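Local coordinates for protein putative isochorismatase (PDB 3OQP) that is a putative hydrolase of the isochorismatase family, related to nicotinamidases, at residues A136-H141 and D180-A185. Sequence-based numbering, arbitrary orientation. Where two conformers were deposited one is given.
Sequences AVEFLH and DEWIAA
W182 reaches from helix 179-188 to strand 136-140, where its side chain meets first L140, then E138. W182 CB lies 3.7 Å from L140 CD2, and the other leucine methyl, L140 CD1, is nearly as close. With W182 CG anti to the backbone N (chi1 -176°), the indole is turned from the helix toward the strand and lays one face against L140 CD1, which sits 3.9 Å above the ring plane, displaced toward the rim. Farther along the ring, W182 CD1 passes 3.3 Å from E138 OE1. W182 NE1 then meets the same oxygen at the indole edge, near the ring plane, in a weak hydrogen bond of 3.0 Å bent to 128° at the hydrogen. The carboxylate stands almost perpendicular to the indole, the planes 87° apart. E138 OE1 is also hydrogen-bonded to T113 OG1, which makes a weak hydrogen bond with W182 NE1 as well, while E138 OE2 forms a salt bridge with R7; the buried carboxylate thus has partners at both oxygens. At the other end of the contact, in one of two E181 conformers, a water links H141 NE2 and E181 OE1. The arrangement belongs to the parallel sheet of this alpha/beta fold: strand 136-140 runs between strands 111-115 and 175-177, helix 124-132 packs against V137 and F139, and helix 179-188 reaches E138 and L140 through W182, which also touches A44 of helix 30-47.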
loop_
_atom_site.group_PDB
_atom_site.type_symbol
_atom_site.label_atom_id
_atom_site.label_comp_id
_atom_site.label_asym_id
_atom_site.label_seq_id
_atom_site.Cartn_x
_atom_site.Cartn_y
_atom_site.Cartn_z
ATOM N N ALA A 136 -12.433 10.166 1.470
ATOM C CA ALA A 136 -12.374 9.704 0.092
ATOM C C ALA A 136 -11.041 10.141 -0.472
ATOM O O ALA A 136 -10.496 11.168 -0.025
ATOM C CB ALA A 136 -13.524 10.309 -0.683
ATOM N N VAL A 137 -10.498 9.391 -1.418
ATOM C CA VAL A 137 -9.198 9.693 -1.967
ATOM C C VAL A 137 -9.289 9.646 -3.486
ATOM O O VAL A 137 -10.030 8.812 -4.065
ATOM C CB VAL A 137 -8.140 8.676 -1.522
ATOM C CG1 VAL A 137 -6.763 8.970 -2.211
ATOM C CG2 VAL A 137 -8.006 8.702 -0.005
ATOM N N GLU A 138 -8.603 10.553 -4.151
ATOM C CA GLU A 138 -8.413 10.559 -5.592
ATOM C C GLU A 138 -6.908 10.466 -5.853
ATOM O O GLU A 138 -6.070 10.968 -5.072
ATOM C CB GLU A 138 -8.985 11.849 -6.187
ATOM C CG GLU A 138 -10.490 11.951 -5.936
ATOM C CD GLU A 138 -11.106 13.269 -6.304
ATOM O OE1 GLU A 138 -10.430 14.310 -6.204
ATOM O OE2 GLU A 138 -12.317 13.261 -6.643
ATOM N N PHE A 139 -6.541 9.807 -6.960
ATOM C CA PHE A 139 -5.114 9.606 -7.336
ATOM C C PHE A 139 -4.968 9.951 -8.798
ATOM O O PHE A 139 -5.676 9.353 -9.646
ATOM C CB PHE A 139 -4.727 8.145 -7.080
ATOM C CG PHE A 139 -3.338 7.767 -7.507
ATOM C CD1 PHE A 139 -2.246 8.073 -6.733
ATOM C CD2 PHE A 139 -3.130 7.072 -8.682
ATOM C CE1 PHE A 139 -1.008 7.683 -7.151
ATOM C CE2 PHE A 139 -1.816 6.704 -9.048
ATOM C CZ PHE A 139 -0.786 7.043 -8.304
ATOM N N LEU A 140 -4.127 10.943 -9.098
ATOM C CA LEU A 140 -3.922 11.405 -10.444
ATOM C C LEU A 140 -2.782 10.599 -11.090
ATOM O O LEU A 140 -1.591 10.833 -10.794
ATOM C CB LEU A 140 -3.694 12.918 -10.494
ATOM C CG LEU A 140 -4.821 13.710 -9.828
ATOM C CD1 LEU A 140 -4.667 15.220 -10.073
ATOM C CD2 LEU A 140 -6.238 13.198 -10.165
ATOM N N HIS A 141 -3.150 9.640 -11.964
ATOM C CA HIS A 141 -2.197 8.627 -12.423
ATOM C C HIS A 141 -1.095 9.251 -13.309
ATOM O O HIS A 141 -0.078 8.614 -13.565
ATOM C CB HIS A 141 -2.879 7.470 -13.113
ATOM C CG HIS A 141 -3.590 7.869 -14.344
ATOM N ND1 HIS A 141 -2.917 8.254 -15.470
ATOM C CD2 HIS A 141 -4.903 7.964 -14.602
ATOM C CE1 HIS A 141 -3.821 8.471 -16.419
ATOM N NE2 HIS A 141 -5.027 8.360 -15.901
ATOM N N ASP A 180 -6.626 15.905 -16.405
ATOM C CA ASP A 180 -7.677 16.568 -17.171
ATOM C C ASP A 180 -9.071 16.251 -16.569
ATOM O O ASP A 180 -9.915 17.159 -16.395
ATOM C CB ASP A 180 -7.730 16.103 -18.636
ATOM C CG ASP A 180 -6.413 16.182 -19.380
ATOM O OD1 ASP A 180 -5.709 17.215 -19.253
ATOM O OD2 ASP A 180 -6.153 15.199 -20.163
ATOM N N GLU A 181 -9.254 14.973 -16.241
ATOM C CA GLU A 181 -10.472 14.449 -15.639
ATOM C C GLU A 181 -10.785 15.090 -14.282
ATOM O O GLU A 181 -11.915 15.455 -14.002
ATOM C CB GLU A 181 -10.361 12.923 -15.522
ATOM C CG GLU A 181 -10.464 12.238 -16.857
ATOM C CD GLU A 181 -10.241 10.727 -16.892
ATOM O OE1 GLU A 181 -9.550 10.065 -16.074
ATOM O OE2 GLU A 181 -10.798 10.181 -17.874
ATOM N N TRP A 182 -9.755 15.271 -13.477
ATOM C CA TRP A 182 -9.861 15.907 -12.152
ATOM C C TRP A 182 -10.245 17.364 -12.279
ATOM O O TRP A 182 -11.174 17.837 -11.591
ATOM C CB TRP A 182 -8.563 15.764 -11.364
ATOM C CG TRP A 182 -8.696 16.308 -10.014
ATOM C CD1 TRP A 182 -9.362 15.723 -8.996
ATOM C CD2 TRP A 182 -8.142 17.543 -9.528
ATOM N NE1 TRP A 182 -9.247 16.528 -7.871
ATOM C CE2 TRP A 182 -8.504 17.648 -8.176
ATOM C CE3 TRP A 182 -7.373 18.575 -10.102
ATOM C CZ2 TRP A 182 -8.087 18.722 -7.382
ATOM C CZ3 TRP A 182 -6.980 19.633 -9.310
ATOM C CH2 TRP A 182 -7.376 19.719 -7.989
ATOM N N ILE A 183 -9.541 18.090 -13.132
ATOM C CA ILE A 183 -9.837 19.504 -13.345
ATOM C C ILE A 183 -11.303 19.712 -13.741
ATOM O O ILE A 183 -11.985 20.612 -13.215
ATOM C CB ILE A 183 -8.875 20.141 -14.308
ATOM C CG1 ILE A 183 -7.481 20.194 -13.713
ATOM C CG2 ILE A 183 -9.343 21.535 -14.687
ATOM C CD1 ILE A 183 -6.393 20.580 -14.722
ATOM N N ALA A 184 -11.783 18.890 -14.671
ATOM C CA ALA A 184 -13.186 18.938 -15.072
ATOM C C ALA A 184 -14.176 18.634 -13.955
ATOM O O ALA A 184 -15.237 19.287 -13.848
ATOM C CB ALA A 184 -13.419 18.057 -16.297
ATOM N N ALA A 185 -13.847 17.629 -13.148
ATOM C CA ALA A 185 -14.683 17.266 -12.015
ATOM C C ALA A 185 -14.721 18.379 -10.936
ATOM O O ALA A 185 -15.763 18.656 -10.346
ATOM C CB ALA A 185 -14.261 15.964 -11.414
HETATM O O HOH W 1 -7.617 8.251 -16.944
#